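Side-chain contacts in putative metal-dependent hydrolase (Bacillus subtilis, PDB 6KNS), which is a metallo-beta-lactamase fold protein that binds zinc and calcium and probably acts as a metal-dependent hydrolase, perhaps related to tRNA 3'-processing endoribonucleases: residues G17-A20 with A24-G27; T216-F221 with V239-S244. All blocks are in the same frame, centred on the assembly; numbering follows the deposited sequence.

Contact 1: G17-A20 with A24-G27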
# COMPACT_ATOMS: atom_id res chain seq x y z
N GLY A 17 -1.97 -7.38 -9.53
CA GLY A 17 -1.46 -6.13 -10.08
C GLY A 17 -1.66 -4.90 -9.19
O GLY A 17 -0.69 -4.22 -8.82
N PHE A 18 -2.90 -4.63 -8.83
CA PHE A 18 -3.27 -3.40 -8.13
C PHE A 18 -4.66 -3.65 -7.52
O PHE A 18 -5.38 -4.52 -7.95
CB PHE A 18 -3.34 -2.22 -9.10
CG PHE A 18 -4.42 -2.36 -10.17
CD1 PHE A 18 -4.18 -3.05 -11.33
CD2 PHE A 18 -5.68 -1.78 -10.02
CE1 PHE A 18 -5.16 -3.17 -12.30
CE2 PHE A 18 -6.65 -1.90 -11.00
CZ PHE A 18 -6.38 -2.59 -12.14
N PRO A 19 -5.03 -2.90 -6.49
CA PRO A 19 -6.27 -3.21 -5.80
C PRO A 19 -7.49 -2.68 -6.55
O PRO A 19 -7.46 -1.57 -7.07
CB PRO A 19 -6.11 -2.45 -4.48
CG PRO A 19 -5.28 -1.26 -4.89
CD PRO A 19 -4.27 -1.83 -5.82
N ALA A 20 -8.54 -3.49 -6.62
CA ALA A 20 -9.87 -2.98 -6.90
C ALA A 20 -10.24 -2.03 -5.74
O ALA A 20 -9.61 -2.07 -4.66
CB ALA A 20 -10.91 -4.16 -6.98
N ALA A 24 -7.62 -5.32 -1.86
CA ALA A 24 -6.18 -5.44 -1.66
C ALA A 24 -5.53 -6.36 -2.68
O ALA A 24 -6.21 -7.13 -3.37
CB ALA A 24 -5.85 -5.90 -0.21
N THR A 25 -4.20 -6.27 -2.80
CA THR A 25 -3.45 -7.23 -3.64
C THR A 25 -2.83 -8.29 -2.71
O THR A 25 -3.18 -8.33 -1.53
CB THR A 25 -2.44 -6.57 -4.58
OG1 THR A 25 -1.32 -6.07 -3.85
CG2 THR A 25 -3.09 -5.41 -5.36
N SER A 26 -1.97 -9.17 -3.24
CA SER A 26 -1.56 -10.36 -2.52
C SER A 26 -1.08 -10.19 -1.08
O SER A 26 -0.14 -9.47 -0.79
CB SER A 26 -0.51 -11.11 -3.30
OG SER A 26 -1.01 -11.53 -4.57
N GLY A 27 -1.73 -10.93 -0.19
CA GLY A 27 -1.37 -11.06 1.22
C GLY A 27 -2.19 -12.17 1.86
O GLY A 27 -3.44 -12.19 1.76
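Thr25 meets Pro19 with its methyl branch, which lies beside the proline ring. The clearest side-chain approach is Thr25 CG2 to Pro19 CD, 3.8 Å, the two side chains slanting across each other. In Thr25, chi1 of 72° sets CG2 anti to the carbonyl carbon, while OG1, on the other branch, hydrogen-bonds with Asp69 O, in helix 68-71, and with Ser43 N. Farther along the proline ring, Pro19 CB rests on Ala24 CA at 4.1 Å, and the methyl of Ala24 points away from 17-20. Both segments belong to the loop linking strands 7-13 and 27-32 of one of the two sheets in this metallo-beta-lactamase fold, and the loop runs along the edge of the dinuclear zinc site. Gly17 N hydrogen-bonds with OD2 of the zinc ligand Asp69, making the loop part of the second shell. Phe18, whose CB points away from 24-27, stacks with His220 and packs on Pro76 of the second subunit, while Pro19 touches Leu46 of that subunit.

Contact 2: T216-F221 with V239-S244. With ZN (zinc ion), chain G.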
# COMPACT_ATOMS: atom_id res chain seq x y z
N THR A 216 -7.08 -17.12 -6.84
CA THR A 216 -6.71 -15.80 -6.37
C THR A 216 -5.91 -15.02 -7.46
O THR A 216 -5.83 -15.43 -8.63
CB THR A 216 -5.96 -15.95 -5.03
OG1 THR A 216 -5.75 -14.66 -4.44
CG2 THR A 216 -4.60 -16.68 -5.20
N HIS A 217 -5.35 -13.88 -7.07
CA HIS A 217 -4.62 -13.00 -7.99
C HIS A 217 -5.53 -12.63 -9.15
O HIS A 217 -5.17 -12.74 -10.31
CB HIS A 217 -3.36 -13.68 -8.49
CG HIS A 217 -2.26 -12.73 -8.82
ND1 HIS A 217 -2.15 -12.13 -10.05
CD2 HIS A 217 -1.25 -12.25 -8.05
CE1 HIS A 217 -1.08 -11.35 -10.05
NE2 HIS A 217 -0.52 -11.40 -8.84
N LEU A 218 -6.70 -12.13 -8.77
CA LEU A 218 -7.86 -12.04 -9.65
C LEU A 218 -7.76 -10.88 -10.64
O LEU A 218 -7.10 -9.88 -10.35
CB LEU A 218 -9.12 -11.86 -8.80
CG LEU A 218 -9.40 -12.96 -7.80
CD1 LEU A 218 -10.63 -12.55 -6.88
CD2 LEU A 218 -9.59 -14.29 -8.53
N PRO A 219 -8.42 -11.01 -11.80
CA PRO A 219 -8.41 -9.96 -12.82
C PRO A 219 -9.41 -8.85 -12.52
O PRO A 219 -10.25 -8.99 -11.66
CB PRO A 219 -8.83 -10.70 -14.09
CG PRO A 219 -9.69 -11.84 -13.60
CD PRO A 219 -9.09 -12.24 -12.26
N HIS A 220 -9.30 -7.73 -13.23
CA HIS A 220 -10.16 -6.57 -13.04
C HIS A 220 -11.20 -6.46 -14.17
O HIS A 220 -11.60 -5.36 -14.52
CB HIS A 220 -9.27 -5.30 -12.98
CG HIS A 220 -8.30 -5.33 -11.84
ND1 HIS A 220 -8.56 -4.74 -10.62
CD2 HIS A 220 -7.10 -5.95 -11.70
CE1 HIS A 220 -7.56 -4.97 -9.79
NE2 HIS A 220 -6.65 -5.69 -10.42
N PHE A 221 -11.61 -7.58 -14.75
CA PHE A 221 -12.70 -7.58 -15.74
C PHE A 221 -13.36 -8.95 -15.70
O PHE A 221 -12.80 -9.90 -15.15
CB PHE A 221 -12.17 -7.29 -17.15
CG PHE A 221 -11.29 -8.37 -17.68
CD1 PHE A 221 -9.96 -8.44 -17.28
CD2 PHE A 221 -11.79 -9.35 -18.53
CE1 PHE A 221 -9.11 -9.49 -17.76
CE2 PHE A 221 -10.98 -10.38 -19.00
CZ PHE A 221 -9.64 -10.46 -18.61
N VAL A 239 -14.00 -25.75 -5.25
CA VAL A 239 -13.33 -24.58 -5.78
C VAL A 239 -14.03 -23.30 -5.28
O VAL A 239 -15.25 -23.11 -5.49
CB VAL A 239 -13.32 -24.57 -7.34
CG1 VAL A 239 -12.49 -23.36 -7.86
CG2 VAL A 239 -12.77 -25.89 -7.92
N ASN A 240 -13.24 -22.42 -4.66
CA ASN A 240 -13.69 -21.12 -4.20
C ASN A 240 -12.89 -19.99 -4.84
O ASN A 240 -11.77 -20.17 -5.32
CB ASN A 240 -13.54 -21.02 -2.67
CG ASN A 240 -14.42 -22.03 -1.97
OD1 ASN A 240 -15.62 -21.96 -2.07
ND2 ASN A 240 -13.82 -23.00 -1.28
N ILE A 241 -13.52 -18.82 -4.85
CA ILE A 241 -12.90 -17.56 -5.28
C ILE A 241 -12.44 -16.85 -4.01
O ILE A 241 -13.20 -16.66 -3.07
CB ILE A 241 -13.92 -16.68 -6.02
CG1 ILE A 241 -14.54 -17.44 -7.23
CG2 ILE A 241 -13.27 -15.38 -6.53
CD1 ILE A 241 -13.46 -18.08 -8.11
N ALA A 242 -11.18 -16.44 -3.99
CA ALA A 242 -10.58 -15.71 -2.89
C ALA A 242 -11.28 -14.34 -2.70
O ALA A 242 -11.71 -13.74 -3.66
CB ALA A 242 -9.08 -15.48 -3.19
N LYS A 243 -11.38 -13.86 -1.46
CA LYS A 243 -11.77 -12.47 -1.15
C LYS A 243 -11.11 -12.10 0.17
O LYS A 243 -10.80 -13.00 0.95
CB LYS A 243 -13.30 -12.33 -1.06
CG LYS A 243 -14.00 -13.22 0.06
CD LYS A 243 -15.46 -12.75 0.40
CE LYS A 243 -16.37 -12.81 -0.80
NZ LYS A 243 -17.78 -12.41 -0.45
N SER A 244 -10.88 -10.82 0.45
CA SER A 244 -10.36 -10.45 1.78
C SER A 244 -11.31 -11.02 2.81
O SER A 244 -12.51 -10.93 2.63
CB SER A 244 -10.25 -8.92 1.99
OG SER A 244 -9.35 -8.32 1.06
ZN ZN G . 1.49 -10.76 -8.73
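Leu218 and Ile241 supply the apolar pairing, Leu218 CD1 reaching Ile241 CG2 at 3.9 Å with the side chains set aslant to each other. The same methyl also lies 3.6 Å from Ala242 O, a van der Waals approach to the backbone. Leu218 CG stands anti to its own carbonyl carbon (chi1 -59°), and the extended chi2 of 173° carries CD1 across to 239-244. Leu227 of helix 225-231 packs against Leu218 as well. A second small apolar contact joins Ala242 CB to Thr216 CB, 3.7 Å apart, where the backbones come closest. The alanine methyl is equally near Thr216 OG1, but the polar partner of that hydroxyl is Tyr28 OH. The contact lies where strands 212-216 and 238-241, parallel neighbours in one sheet of the metallo-beta-lactamase sandwich, run out into loops; 238-241 is the outermost strand on that side within the chain. Metal coordination comes from the first of these loops. His217, with CB directed away from 239-244, binds zinc through NE2 at 2.1 Å, and Asp69, His70 and Asp161 complete the protein ligands of this ion. Thr216 and Leu218, which flank the histidine in sequence, are the residues of 216-221 that touch Ile241 and Ala242. His220 NE2 hydrogen-bonds with Gly16 O, in the loop between strands 7-13 and 27-32.

Contacts 1 and 2 are both largely buried, bury nearly equal areas and have centres about 10 Å apart, yet they are attached to different sheets. Contact 1 closes a short connecting loop on itself after strand 7-13; contact 2 joins the ends of two adjacent strands from farther along the chain. Both rely on apolar packing, but contact 1 sets a threonine methyl beside a proline ring, whereas contact 2 pairs aliphatic side chains. Both border the zinc site: contact 2 holds a direct ligand, His217, and contact 1 holds the ligand Asp69 through Gly17 N and Thr25 OG1. They touch at Ser26 with His217 and at residues 18-20 with His220.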